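Local atomic coordinates of vestitone reductase (Medicago sativa, PDB entry 2P4H), a protein that reduces (3R)-vestitone stereospecifically with NADPH, the penultimate step in making the defensive phytoalexin medicarpin in alfalfa. Residues F120-N132 / P155-E168. Residues are numbered along the deposited sequence; the frame is centred on the assembly and turned at random.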
ATOM      1  N   PHE A 120     -10.769   1.823  11.269  1.00 12.33           N
ATOM      2  CA  PHE A 120      -9.732   0.807  11.113  1.00 10.86           C
ATOM      3  C   PHE A 120      -9.492   0.758   9.609  1.00 11.58           C
ATOM      4  O   PHE A 120     -10.406   0.451   8.844  1.00 12.07           O
ATOM      5  CB  PHE A 120     -10.235  -0.553  11.619  1.00 11.83           C
ATOM      6  CG  PHE A 120      -9.220  -1.660  11.516  1.00 10.78           C
ATOM      7  CD1 PHE A 120      -8.951  -2.269  10.294  1.00 12.49           C
ATOM      8  CD2 PHE A 120      -8.530  -2.095  12.648  1.00 12.52           C
ATOM      9  CE1 PHE A 120      -8.013  -3.295  10.200  1.00 12.95           C
ATOM     10  CE2 PHE A 120      -7.591  -3.118  12.563  1.00 12.83           C
ATOM     11  CZ  PHE A 120      -7.330  -3.721  11.339  1.00 13.18           C
ATOM     12  N   ILE A 121      -8.276   1.086   9.188  1.00 11.00           N
ATOM     13  CA  ILE A 121      -7.961   1.093   7.765  1.00 10.95           C
ATOM     14  C   ILE A 121      -6.962  -0.002   7.432  1.00 10.78           C
ATOM     15  O   ILE A 121      -5.839  -0.031   7.948  1.00 11.22           O
ATOM     16  CB  ILE A 121      -7.408   2.463   7.326  1.00 11.44           C
ATOM     17  CG1 ILE A 121      -8.406   3.557   7.713  1.00 12.89           C
ATOM     18  CG2 ILE A 121      -7.186   2.479   5.821  1.00 12.95           C
ATOM     19  CD1 ILE A 121      -8.022   4.955   7.250  1.00 13.75           C
ATOM     20  N   TYR A 122      -7.394  -0.906   6.561  1.00 10.70           N
ATOM     21  CA  TYR A 122      -6.580  -2.037   6.142  1.00 10.66           C
ATOM     22  C   TYR A 122      -5.994  -1.820   4.759  1.00 10.65           C
ATOM     23  O   TYR A 122      -6.705  -1.460   3.822  1.00 10.69           O
ATOM     24  CB  TYR A 122      -7.426  -3.311   6.127  1.00 12.68           C
ATOM     25  CG  TYR A 122      -6.631  -4.546   5.787  1.00 13.68           C
ATOM     26  CD1 TYR A 122      -5.711  -5.066   6.697  1.00 15.42           C
ATOM     27  CD2 TYR A 122      -6.765  -5.174   4.548  1.00 15.83           C
ATOM     28  CE1 TYR A 122      -4.940  -6.177   6.387  1.00 17.62           C
ATOM     29  CE2 TYR A 122      -5.990  -6.296   4.227  1.00 16.48           C
ATOM     30  CZ  TYR A 122      -5.081  -6.785   5.158  1.00 18.25           C
ATOM     31  OH  TYR A 122      -4.296  -7.877   4.862  1.00 22.39           O
ATOM     32  N   THR A 123      -4.694  -2.054   4.643  1.00 11.23           N
ATOM     33  CA  THR A 123      -3.989  -1.910   3.381  1.00 12.13           C
ATOM     34  C   THR A 123      -4.160  -3.157   2.524  1.00 12.23           C
ATOM     35  O   THR A 123      -3.699  -4.233   2.908  1.00 14.35           O
ATOM     36  CB  THR A 123      -2.475  -1.691   3.626  1.00 14.39           C
ATOM     37  OG1 THR A 123      -2.266  -0.404   4.223  1.00 17.46           O
ATOM     38  CG2 THR A 123      -1.697  -1.779   2.324  1.00 16.04           C
ATOM     39  N   SER A 124      -4.838  -3.030   1.384  1.00 11.56           N
ATOM     40  CA  SER A 124      -4.986  -4.170   0.489  1.00 11.53           C
ATOM     41  C   SER A 124      -4.122  -3.948  -0.748  1.00 12.61           C
ATOM     42  O   SER A 124      -3.267  -3.058  -0.757  1.00 13.21           O
ATOM     43  CB  SER A 124      -6.447  -4.412   0.102  1.00 11.82           C
ATOM     44  OG  SER A 124      -6.572  -5.694  -0.502  1.00 12.96           O
ATOM     45  N   SER A 125      -4.370  -4.723  -1.799  1.00 12.48           N
ATOM     46  CA  SER A 125      -3.532  -4.681  -2.989  1.00 12.94           C
ATOM     47  C   SER A 125      -4.276  -4.945  -4.290  1.00 12.76           C
ATOM     48  O   SER A 125      -5.333  -5.569  -4.291  1.00 12.41           O
ATOM     49  CB  SER A 125      -2.435  -5.737  -2.808  1.00 14.46           C
ATOM     50  OG  SER A 125      -1.870  -6.157  -4.031  1.00 15.35           O
ATOM     51  N   GLY A 126      -3.709  -4.471  -5.399  1.00 12.96           N
ATOM     52  CA  GLY A 126      -4.314  -4.706  -6.695  1.00 13.22           C
ATOM     53  C   GLY A 126      -4.349  -6.195  -6.994  1.00 12.50           C
ATOM     54  O   GLY A 126      -5.134  -6.652  -7.824  1.00 13.36           O
ATOM     55  N   SER A 127      -3.500  -6.963  -6.315  1.00 12.95           N
ATOM     56  CA  SER A 127      -3.472  -8.407  -6.525  1.00 14.15           C
ATOM     57  C   SER A 127      -4.756  -9.052  -6.007  1.00 13.90           C
ATOM     58  O   SER A 127      -5.082 -10.181  -6.373  1.00 13.93           O
ATOM     59  CB  SER A 127      -2.266  -9.030  -5.821  1.00 15.31           C
ATOM     60  OG  SER A 127      -2.348  -8.845  -4.421  1.00 22.41           O
ATOM     61  N   ALA A 128      -5.485  -8.339  -5.152  1.00 12.69           N
ATOM     62  CA  ALA A 128      -6.736  -8.856  -4.603  1.00 12.53           C
ATOM     63  C   ALA A 128      -7.913  -8.675  -5.562  1.00 12.73           C
ATOM     64  O   ALA A 128      -9.018  -9.162  -5.296  1.00 12.85           O
ATOM     65  CB  ALA A 128      -7.045  -8.177  -3.264  1.00 12.73           C
ATOM     66  N   VAL A 129      -7.683  -7.979  -6.676  1.00 12.16           N
ATOM     67  CA  VAL A 129      -8.745  -7.753  -7.656  1.00 14.29           C
ATOM     68  C   VAL A 129      -8.372  -8.092  -9.099  1.00 14.25           C
ATOM     69  O   VAL A 129      -9.249  -8.372  -9.916  1.00 15.80           O
ATOM     70  CB  VAL A 129      -9.232  -6.266  -7.658  1.00 14.35           C
ATOM     71  CG1 VAL A 129      -9.726  -5.870  -6.276  1.00 14.29           C
ATOM     72  CG2 VAL A 129      -8.114  -5.336  -8.120  1.00 14.53           C
ATOM     73  N   SER A 130      -7.075  -8.074  -9.402  1.00 16.00           N
ATOM     74  CA  SER A 130      -6.593  -8.291 -10.767  1.00 17.06           C
ATOM     75  C   SER A 130      -6.583  -9.697 -11.361  1.00 18.84           C
ATOM     76  O   SER A 130      -6.448  -9.846 -12.576  1.00 20.52           O
ATOM     77  CB  SER A 130      -5.196  -7.681 -10.902  1.00 17.65           C
ATOM     78  OG  SER A 130      -5.218  -6.300 -10.574  1.00 19.25           O
ATOM     79  N   PHE A 131      -6.721 -10.721 -10.527  1.00 19.13           N
ATOM     80  CA  PHE A 131      -6.715 -12.094 -11.024  1.00 21.22           C
ATOM     81  C   PHE A 131      -8.117 -12.686 -10.973  1.00 22.57           C
ATOM     82  O   PHE A 131      -8.337 -13.725 -10.350  1.00 21.23           O
ATOM     83  CB  PHE A 131      -5.759 -12.959 -10.195  1.00 21.65           C
ATOM     84  CG  PHE A 131      -4.324 -12.514 -10.254  1.00 22.66           C
ATOM     85  CD1 PHE A 131      -3.841 -11.540  -9.383  1.00 22.20           C
ATOM     86  CD2 PHE A 131      -3.450 -13.073 -11.184  1.00 23.39           C
ATOM     87  CE1 PHE A 131      -2.510 -11.131  -9.437  1.00 23.67           C
ATOM     88  CE2 PHE A 131      -2.120 -12.671 -11.247  1.00 23.76           C
ATOM     89  CZ  PHE A 131      -1.647 -11.698 -10.372  1.00 24.89           C
ATOM     90  N   ASN A 132      -9.059 -12.022 -11.637  1.00 26.10           N
ATOM     91  CA  ASN A 132     -10.452 -12.460 -11.655  1.00 30.02           C
ATOM     92  C   ASN A 132     -10.815 -13.413 -12.793  1.00 31.41           C
ATOM     93  O   ASN A 132     -11.971 -13.820 -12.918  1.00 32.26           O
ATOM     94  CB  ASN A 132     -11.381 -11.239 -11.695  1.00 31.57           C
ATOM     95  CG  ASN A 132     -10.987 -10.238 -12.767  1.00 34.27           C
ATOM     96  OD1 ASN A 132      -9.965  -9.556 -12.655  1.00 35.11           O
ATOM     97  ND2 ASN A 132     -11.795 -10.148 -13.816  1.00 35.57           N
ATOM     98  N   PRO A 155      -0.567 -18.358 -11.823  1.00 17.40           N
ATOM     99  CA  PRO A 155       0.143 -17.333 -12.592  1.00 17.73           C
ATOM    100  C   PRO A 155       1.227 -16.726 -11.708  1.00 18.06           C
ATOM    101  O   PRO A 155       1.212 -16.904 -10.488  1.00 18.38           O
ATOM    102  CB  PRO A 155      -0.958 -16.334 -12.922  1.00 17.18           C
ATOM    103  CG  PRO A 155      -1.855 -16.432 -11.718  1.00 17.54           C
ATOM    104  CD  PRO A 155      -1.942 -17.929 -11.523  1.00 16.28           C
ATOM    105  N   PHE A 156       2.169 -16.013 -12.314  1.00 17.90           N
ATOM    106  CA  PHE A 156       3.243 -15.401 -11.546  1.00 19.14           C
ATOM    107  C   PHE A 156       2.695 -14.551 -10.399  1.00 18.37           C
ATOM    108  O   PHE A 156       1.847 -13.683 -10.607  1.00 19.48           O
ATOM    109  CB  PHE A 156       4.116 -14.531 -12.455  1.00 19.45           C
ATOM    110  CG  PHE A 156       5.377 -14.056 -11.797  1.00 22.76           C
ATOM    111  CD1 PHE A 156       6.365 -14.964 -11.428  1.00 22.77           C
ATOM    112  CD2 PHE A 156       5.571 -12.707 -11.524  1.00 24.93           C
ATOM    113  CE1 PHE A 156       7.528 -14.537 -10.793  1.00 24.75           C
ATOM    114  CE2 PHE A 156       6.733 -12.268 -10.888  1.00 25.39           C
ATOM    115  CZ  PHE A 156       7.712 -13.185 -10.522  1.00 25.12           C
ATOM    116  N   GLY A 157       3.186 -14.818  -9.191  1.00 17.81           N
ATOM    117  CA  GLY A 157       2.758 -14.075  -8.017  1.00 18.50           C
ATOM    118  C   GLY A 157       1.451 -14.544  -7.404  1.00 18.42           C
ATOM    119  O   GLY A 157       0.867 -13.838  -6.577  1.00 18.20           O
ATOM    120  N   TRP A 158       0.995 -15.737  -7.777  1.00 17.20           N
ATOM    121  CA  TRP A 158      -0.269 -16.246  -7.252  1.00 16.95           C
ATOM    122  C   TRP A 158      -0.330 -16.405  -5.735  1.00 16.46           C
ATOM    123  O   TRP A 158      -1.382 -16.182  -5.141  1.00 16.22           O
ATOM    124  CB  TRP A 158      -0.645 -17.576  -7.918  1.00 18.09           C
ATOM    125  CG  TRP A 158       0.213 -18.741  -7.542  1.00 19.73           C
ATOM    126  CD1 TRP A 158       1.403 -19.104  -8.105  1.00 20.36           C
ATOM    127  CD2 TRP A 158      -0.066 -19.712  -6.527  1.00 19.42           C
ATOM    128  NE1 TRP A 158       1.881 -20.247  -7.504  1.00 20.83           N
ATOM    129  CE2 TRP A 158       0.999 -20.640  -6.532  1.00 19.52           C
ATOM    130  CE3 TRP A 158      -1.114 -19.888  -5.613  1.00 18.70           C
ATOM    131  CZ2 TRP A 158       1.047 -21.732  -5.658  1.00 20.16           C
ATOM    132  CZ3 TRP A 158      -1.066 -20.976  -4.741  1.00 20.60           C
ATOM    133  CH2 TRP A 158       0.009 -21.883  -4.772  1.00 20.00           C
ATOM    134  N   ASN A 159       0.776 -16.795  -5.107  1.00 17.52           N
ATOM    135  CA  ASN A 159       0.795 -16.969  -3.653  1.00 18.69           C
ATOM    136  C   ASN A 159       0.432 -15.667  -2.947  1.00 18.23           C
ATOM    137  O   ASN A 159      -0.426 -15.643  -2.061  1.00 18.30           O
ATOM    138  CB  ASN A 159       2.176 -17.437  -3.187  1.00 21.92           C
ATOM    139  CG  ASN A 159       2.416 -18.908  -3.458  1.00 25.03           C
ATOM    140  OD1 ASN A 159       1.792 -19.774  -2.842  1.00 26.50           O
ATOM    141  ND2 ASN A 159       3.322 -19.199  -4.385  1.00 26.47           N
ATOM    142  N   TYR A 160       1.092 -14.587  -3.344  1.00 17.67           N
ATOM    143  CA  TYR A 160       0.840 -13.278  -2.755  1.00 17.22           C
ATOM    144  C   TYR A 160      -0.598 -12.841  -3.024  1.00 16.11           C
ATOM    145  O   TYR A 160      -1.266 -12.302  -2.145  1.00 16.88           O
ATOM    146  CB  TYR A 160       1.830 -12.255  -3.327  1.00 18.68           C
ATOM    147  CG  TYR A 160       1.605 -10.828  -2.873  1.00 19.72           C
ATOM    148  CD1 TYR A 160       0.879  -9.933  -3.654  1.00 22.05           C
ATOM    149  CD2 TYR A 160       2.127 -10.370  -1.664  1.00 23.57           C
ATOM    150  CE1 TYR A 160       0.680  -8.614  -3.247  1.00 23.78           C
ATOM    151  CE2 TYR A 160       1.932  -9.054  -1.246  1.00 24.06           C
ATOM    152  CZ  TYR A 160       1.210  -8.182  -2.043  1.00 24.93           C
ATOM    153  OH  TYR A 160       1.020  -6.879  -1.641  1.00 27.07           O
ATOM    154  N   ALA A 161      -1.080 -13.090  -4.238  1.00 14.36           N
ATOM    155  CA  ALA A 161      -2.440 -12.712  -4.596  1.00 13.24           C
ATOM    156  C   ALA A 161      -3.467 -13.448  -3.737  1.00 13.78           C
ATOM    157  O   ALA A 161      -4.444 -12.856  -3.283  1.00 13.31           O
ATOM    158  CB  ALA A 161      -2.689 -12.987  -6.076  1.00 13.77           C
ATOM    159  N   VAL A 162      -3.252 -14.741  -3.517  1.00 13.99           N
ATOM    160  CA  VAL A 162      -4.175 -15.511  -2.693  1.00 15.52           C
ATOM    161  C   VAL A 162      -4.202 -14.925  -1.287  1.00 14.49           C
ATOM    162  O   VAL A 162      -5.271 -14.710  -0.711  1.00 15.61           O
ATOM    163  CB  VAL A 162      -3.762 -17.000  -2.607  1.00 15.32           C
ATOM    164  CG1 VAL A 162      -4.612 -17.719  -1.564  1.00 16.57           C
ATOM    165  CG2 VAL A 162      -3.936 -17.667  -3.965  1.00 16.78           C
ATOM    166  N   SER A 163      -3.016 -14.655  -0.747  1.00 15.90           N
ATOM    167  CA  SER A 163      -2.884 -14.093   0.593  1.00 16.47           C
ATOM    168  C   SER A 163      -3.664 -12.789   0.740  1.00 16.02           C
ATOM    169  O   SER A 163      -4.461 -12.631   1.667  1.00 16.31           O
ATOM    170  CB  SER A 163      -1.405 -13.848   0.913  1.00 18.13           C
ATOM    171  OG  SER A 163      -1.240 -13.359   2.235  1.00 23.35           O
ATOM    172  N   LYS A 164      -3.437 -11.861  -0.182  1.00 15.07           N
ATOM    173  CA  LYS A 164      -4.105 -10.567  -0.145  1.00 14.79           C
ATOM    174  C   LYS A 164      -5.619 -10.678  -0.288  1.00 13.45           C
ATOM    175  O   LYS A 164      -6.370  -9.985   0.397  1.00 12.78           O
ATOM    176  CB  LYS A 164      -3.562  -9.662  -1.257  1.00 16.70           C
ATOM    177  CG  LYS A 164      -2.050  -9.451  -1.264  1.00 20.14           C
ATOM    178  CD  LYS A 164      -1.561  -8.623  -0.088  1.00 24.54           C
ATOM    179  CE  LYS A 164      -1.402  -9.459   1.167  1.00 27.26           C
ATOM    180  NZ  LYS A 164      -0.743  -8.691   2.261  1.00 29.17           N
ATOM    181  N   THR A 165      -6.072 -11.547  -1.186  1.00 12.44           N
ATOM    182  CA  THR A 165      -7.500 -11.715  -1.412  1.00 12.53           C
ATOM    183  C   THR A 165      -8.197 -12.272  -0.172  1.00 13.53           C
ATOM    184  O   THR A 165      -9.210 -11.731   0.278  1.00 13.15           O
ATOM    185  CB  THR A 165      -7.757 -12.648  -2.615  1.00 12.76           C
ATOM    186  OG1 THR A 165      -7.097 -12.119  -3.773  1.00 13.15           O
ATOM    187  CG2 THR A 165      -9.250 -12.756  -2.899  1.00 13.98           C
ATOM    188  N   LEU A 166      -7.652 -13.352   0.380  1.00 14.57           N
ATOM    189  CA  LEU A 166      -8.243 -13.962   1.565  1.00 15.16           C
ATOM    190  C   LEU A 166      -8.201 -13.016   2.760  1.00 13.54           C
ATOM    191  O   LEU A 166      -9.159 -12.937   3.529  1.00 13.90           O
ATOM    192  CB  LEU A 166      -7.510 -15.259   1.916  1.00 17.04           C
ATOM    193  CG  LEU A 166      -7.640 -16.392   0.896  1.00 19.75           C
ATOM    194  CD1 LEU A 166      -6.867 -17.608   1.388  1.00 22.02           C
ATOM    195  CD2 LEU A 166      -9.106 -16.741   0.695  1.00 20.31           C
ATOM    196  N   ALA A 167      -7.094 -12.298   2.912  1.00 13.05           N
ATOM    197  CA  ALA A 167      -6.956 -11.374   4.031  1.00 12.75           C
ATOM    198  C   ALA A 167      -7.972 -10.242   3.975  1.00 12.59           C
ATOM    199  O   ALA A 167      -8.631  -9.947   4.970  1.00 11.71           O
ATOM    200  CB  ALA A 167      -5.549 -10.805   4.072  1.00 13.63           C
ATOM    201  N   GLU A 168      -8.113  -9.609   2.814  1.00 11.68           N
ATOM    202  CA  GLU A 168      -9.057  -8.504   2.712  1.00 11.36           C
ATOM    203  C   GLU A 168     -10.489  -8.968   2.940  1.00 12.54           C
ATOM    204  O   GLU A 168     -11.270  -8.287   3.609  1.00 12.05           O
ATOM    205  CB  GLU A 168      -8.965  -7.800   1.354  1.00 10.86           C
ATOM    206  CG  GLU A 168      -9.612  -6.413   1.406  1.00 10.90           C
ATOM    207  CD  GLU A 168      -9.812  -5.761   0.053  1.00 11.14           C
ATOM    208  OE1 GLU A 168      -9.140  -6.153  -0.923  1.00 11.89           O
ATOM    209  OE2 GLU A 168     -10.642  -4.832  -0.020  1.00 13.02           O
TER
HETATM  210  O   HOH W   1      -5.252  -7.698   1.140  1.00 19.02           O
HETATM  211  O   HOH W   2       0.555  -4.992  -3.674  1.00 20.32           O
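S127 and S125 meet the side chains of Y160 and K164 where helix 158-177 packs against the segment 120-132, running roughly antiparallel to its strand. OG of S127 touches both the Y160 ring at CE1 and the lysine chain, in van der Waals contact with K164 CG at 3.2 Å. S125 OG comes to the edge of the tyrosine ring, near its plane, and is hydrogen-bonded to S127 OG at 2.8 Å. A water then bridges S125 OG and the phenol OH of Y160, whose own distance to S125 OG is 3.8 Å. K164 lays its CG over one face of the Y160 ring, toward the rim; bends at chi2 (-69°) and chi3 (82°) carry the chain on past S125 CB, and NZ is hydrogen-bonded to S83.

Farther along the helix, S124 OG donates to E168 OE1 at 2.6 Å, meeting the carboxylate from well above its plane. A second water donates to both S124 OG and K164 O. The other oxygen, E168 OE2, is held by a salt bridge to R246 and a hydrogen bond with T184 OG1, so this buried carboxylate is probably kept ionised. Y122 OH rests 3.3 Å from A167 CB, and A128 sits close on T165, with backbones 4.4 Å apart between their CA atoms. At the N-terminal end of the helix, F131 packs against P155 CG and A161 CB, with L150 of helix 147-153 alongside.

The topology is that of a Rossmann-fold reductase of the extended short-chain dehydrogenase type, with Y160 and K164 forming the family's YxxxK pair. Y160 probably contacts NADP(+), as in relatives. Linked through water to S125 and with the K164 CG methylene over one face, the phenol is positioned in a manner consistent with the Ser-Tyr-Lys chemistry by which such enzymes reduce a carbonyl.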